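Local coordinates for protein serine protease inhibitor 4, isoform B (PDB 4P0O) that probably inhibits serine and cysteine endopeptidases, as a member of the serpin family, at residues Glu32-Ser37 / Trp374-Arg379. Residues are numbered along the deposited sequence; the frame is centred on the assembly and turned at random.
Sequences ENIVFS and WGSVVR
The Asn-33 carboxamide grips the backbone just past the end of strand 370-377. OD1 of Asn-33 accepts from Val-378 N at 2.7 Å, tilted from the carbonyl plane, and from Arg-379 N, in plane on a lone pair. ND2 of Asn-33 donates to Arg-379 O at 2.7 Å, with the acceptor close to the Asn-33 amide plane. Three bonds thus fix the rotation of this amide, and CG standing beside the backbone N (chi1 -65°) directs it across. One water accepts from Asn-33 N and Arg-379 NE, while the arginine guanidinium lays one face over Glu-32 CA. Further along, Ser-376 OG turns back to accept from Ile-34 N, a longer bond of 3.3 Å, and Ile-34 O takes Ser-376 N. Antiparallel pairing follows: Phe-36 and Trp-374 form a hydrogen-bonded pair with two 2.9 Å bonds, N of each to O of the other. Their side chains run side by side, the Phe-36 ring and the Trp-374 five-membered ring 24° from parallel but slid apart. Strand 35-36 thus joins strand 370-377, which pairs on its other side with strand 360-366 in serpin sheet B. Helix 6-28 packs on Phe-36 and Trp-374; on the other face, Val-35 meets strands 311-324 and 263-281, and Ser-37 caps helix 38-49.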
ATOM      1  N   GLU A  32       8.071 -14.044  -5.352  1.00 39.55           N
ATOM      2  CA  GLU A  32       6.869 -14.188  -4.543  1.00 38.84           C
ATOM      3  C   GLU A  32       5.846 -13.146  -4.910  1.00 31.21           C
ATOM      4  O   GLU A  32       6.169 -12.101  -5.481  1.00 30.10           O
ATOM      5  CB  GLU A  32       7.198 -14.140  -3.050  1.00 46.46           C
ATOM      6  CG  GLU A  32       7.364 -12.779  -2.417  1.00 55.02           C
ATOM      7  CD  GLU A  32       7.587 -12.893  -0.911  1.00 63.04           C
ATOM      8  OE1 GLU A  32       8.759 -12.989  -0.488  1.00 61.66           O
ATOM      9  OE2 GLU A  32       6.587 -12.915  -0.153  1.00 62.44           O
ATOM     10  N   ASN A  33       4.600 -13.450  -4.582  1.00 30.77           N
ATOM     11  CA  ASN A  33       3.505 -12.532  -4.839  1.00 31.23           C
ATOM     12  C   ASN A  33       3.618 -11.306  -3.955  1.00 34.14           C
ATOM     13  O   ASN A  33       3.560 -11.410  -2.736  1.00 33.31           O
ATOM     14  CB  ASN A  33       2.166 -13.214  -4.590  1.00 28.66           C
ATOM     15  CG  ASN A  33       1.890 -14.342  -5.553  1.00 30.73           C
ATOM     16  OD1 ASN A  33       2.535 -14.471  -6.585  1.00 30.34           O
ATOM     17  ND2 ASN A  33       0.907 -15.168  -5.218  1.00 36.02           N
ATOM     18  N   ILE A  34       3.771 -10.144  -4.574  1.00 23.28           N
ATOM     19  CA  ILE A  34       3.816  -8.895  -3.847  1.00 23.24           C
ATOM     20  C   ILE A  34       2.407  -8.363  -3.661  1.00 22.74           C
ATOM     21  O   ILE A  34       1.587  -8.459  -4.567  1.00 25.48           O
ATOM     22  CB  ILE A  34       4.684  -7.873  -4.589  1.00 26.87           C
ATOM     23  CG1 ILE A  34       6.129  -8.371  -4.615  1.00 34.55           C
ATOM     24  CG2 ILE A  34       4.603  -6.501  -3.933  1.00 27.49           C
ATOM     25  CD1 ILE A  34       7.026  -7.576  -5.514  1.00 44.97           C
ATOM     26  N   VAL A  35       2.129  -7.843  -2.473  1.00 20.69           N
ATOM     27  CA  VAL A  35       0.972  -6.970  -2.273  1.00 19.11           C
ATOM     28  C   VAL A  35       1.348  -5.968  -1.199  1.00 20.23           C
ATOM     29  O   VAL A  35       1.970  -6.331  -0.183  1.00 21.90           O
ATOM     30  CB  VAL A  35      -0.318  -7.753  -1.891  1.00 20.34           C
ATOM     31  CG1 VAL A  35      -0.157  -8.580  -0.610  1.00 24.05           C
ATOM     32  CG2 VAL A  35      -1.507  -6.797  -1.772  1.00 21.68           C
ATOM     33  N   PHE A  36       1.020  -4.703  -1.444  1.00 18.71           N
ATOM     34  CA  PHE A  36       1.289  -3.650  -0.484  1.00 17.15           C
ATOM     35  C   PHE A  36       0.328  -2.492  -0.706  1.00 17.95           C
ATOM     36  O   PHE A  36      -0.308  -2.395  -1.759  1.00 18.24           O
ATOM     37  CB  PHE A  36       2.752  -3.166  -0.548  1.00 17.39           C
ATOM     38  CG  PHE A  36       3.133  -2.358  -1.774  1.00 18.25           C
ATOM     39  CD1 PHE A  36       3.301  -2.952  -3.019  1.00 21.86           C
ATOM     40  CD2 PHE A  36       3.395  -0.997  -1.649  1.00 20.01           C
ATOM     41  CE1 PHE A  36       3.678  -2.186  -4.124  1.00 21.78           C
ATOM     42  CE2 PHE A  36       3.779  -0.232  -2.737  1.00 22.26           C
ATOM     43  CZ  PHE A  36       3.925  -0.811  -3.966  1.00 23.29           C
ATOM     44  N   SER A  37       0.234  -1.633   0.295  1.00 18.50           N
ATOM     45  CA  SER A  37      -0.537  -0.402   0.174  1.00 17.95           C
ATOM     46  C   SER A  37       0.416   0.782   0.162  1.00 17.42           C
ATOM     47  O   SER A  37       0.910   1.201   1.214  1.00 18.08           O
ATOM     48  CB  SER A  37      -1.534  -0.258   1.312  1.00 17.44           C
ATOM     49  OG  SER A  37      -2.128   1.047   1.269  1.00 17.34           O
ATOM     50  N   TRP A 374      -1.295  -2.306  -4.442  1.00 17.70           N
ATOM     51  CA  TRP A 374      -0.577  -2.646  -5.645  1.00 16.48           C
ATOM     52  C   TRP A 374       0.063  -4.009  -5.401  1.00 17.39           C
ATOM     53  O   TRP A 374       0.580  -4.266  -4.314  1.00 17.19           O
ATOM     54  CB  TRP A 374       0.478  -1.580  -5.962  1.00 17.80           C
ATOM     55  CG  TRP A 374       1.019  -1.608  -7.329  1.00 25.13           C
ATOM     56  CD1 TRP A 374       1.521  -2.697  -7.991  1.00 33.53           C
ATOM     57  CD2 TRP A 374       1.165  -0.496  -8.221  1.00 25.37           C
ATOM     58  NE1 TRP A 374       1.944  -2.334  -9.243  1.00 35.27           N
ATOM     59  CE2 TRP A 374       1.755  -0.988  -9.407  1.00 30.34           C
ATOM     60  CE3 TRP A 374       0.864   0.867  -8.131  1.00 23.17           C
ATOM     61  CZ2 TRP A 374       2.024  -0.170 -10.508  1.00 29.27           C
ATOM     62  CZ3 TRP A 374       1.137   1.686  -9.233  1.00 29.69           C
ATOM     63  CH2 TRP A 374       1.714   1.163 -10.397  1.00 31.13           C
ATOM     64  N   GLY A 375      -0.025  -4.891  -6.385  1.00 20.51           N
ATOM     65  CA  GLY A 375       0.562  -6.209  -6.240  1.00 19.19           C
ATOM     66  C   GLY A 375       0.840  -6.913  -7.536  1.00 18.38           C
ATOM     67  O   GLY A 375       0.629  -6.378  -8.630  1.00 17.62           O
ATOM     68  N   SER A 376       1.361  -8.132  -7.390  1.00 20.32           N
ATOM     69  CA  SER A 376       1.629  -9.019  -8.506  1.00 18.13           C
ATOM     70  C   SER A 376       1.238 -10.437  -8.123  1.00 20.42           C
ATOM     71  O   SER A 376       1.331 -10.840  -6.964  1.00 26.57           O
ATOM     72  CB  SER A 376       3.104  -8.992  -8.882  1.00 24.75           C
ATOM     73  OG  SER A 376       3.850  -9.480  -7.777  1.00 28.52           O
ATOM     74  N   VAL A 377       0.790 -11.184  -9.112  1.00 19.64           N
ATOM     75  CA  VAL A 377       0.610 -12.611  -8.968  1.00 22.26           C
ATOM     76  C   VAL A 377       1.646 -13.290  -9.835  1.00 26.45           C
ATOM     77  O   VAL A 377       1.564 -13.207 -11.044  1.00 25.11           O
ATOM     78  CB  VAL A 377      -0.795 -13.052  -9.368  1.00 22.57           C
ATOM     79  CG1 VAL A 377      -0.916 -14.572  -9.295  1.00 20.97           C
ATOM     80  CG2 VAL A 377      -1.810 -12.388  -8.451  1.00 22.34           C
ATOM     81  N   VAL A 378       2.629 -13.936  -9.214  1.00 25.84           N
ATOM     82  CA  VAL A 378       3.682 -14.624  -9.974  1.00 29.14           C
ATOM     83  C   VAL A 378       3.617 -16.106  -9.753  1.00 29.63           C
ATOM     84  O   VAL A 378       4.104 -16.885 -10.566  1.00 29.63           O
ATOM     85  CB  VAL A 378       5.094 -14.114  -9.612  1.00 34.31           C
ATOM     86  CG1 VAL A 378       5.138 -12.579  -9.722  1.00 32.08           C
ATOM     87  CG2 VAL A 378       5.513 -14.569  -8.233  1.00 36.01           C
ATOM     88  N   ARG A 379       3.027 -16.512  -8.635  1.00 28.68           N
ATOM     89  CA  ARG A 379       2.850 -17.938  -8.389  1.00 31.47           C
ATOM     90  C   ARG A 379       1.582 -18.214  -7.591  1.00 34.05           C
ATOM     91  O   ARG A 379       1.077 -17.366  -6.859  1.00 36.25           O
ATOM     92  CB  ARG A 379       4.056 -18.506  -7.664  1.00 35.10           C
ATOM     93  CG  ARG A 379       4.195 -17.989  -6.258  1.00 43.06           C
ATOM     94  CD  ARG A 379       5.426 -18.525  -5.562  1.00 50.26           C
ATOM     95  NE  ARG A 379       5.540 -17.948  -4.227  1.00 55.09           N
ATOM     96  CZ  ARG A 379       6.525 -18.201  -3.374  1.00 63.11           C
ATOM     97  NH1 ARG A 379       7.502 -19.033  -3.705  1.00 63.35           N
ATOM     98  NH2 ARG A 379       6.528 -17.615  -2.186  1.00 61.57           N
TER
HETATM   99  O   HOH W   1       3.789 -15.939  -2.618  1.00 40.16           O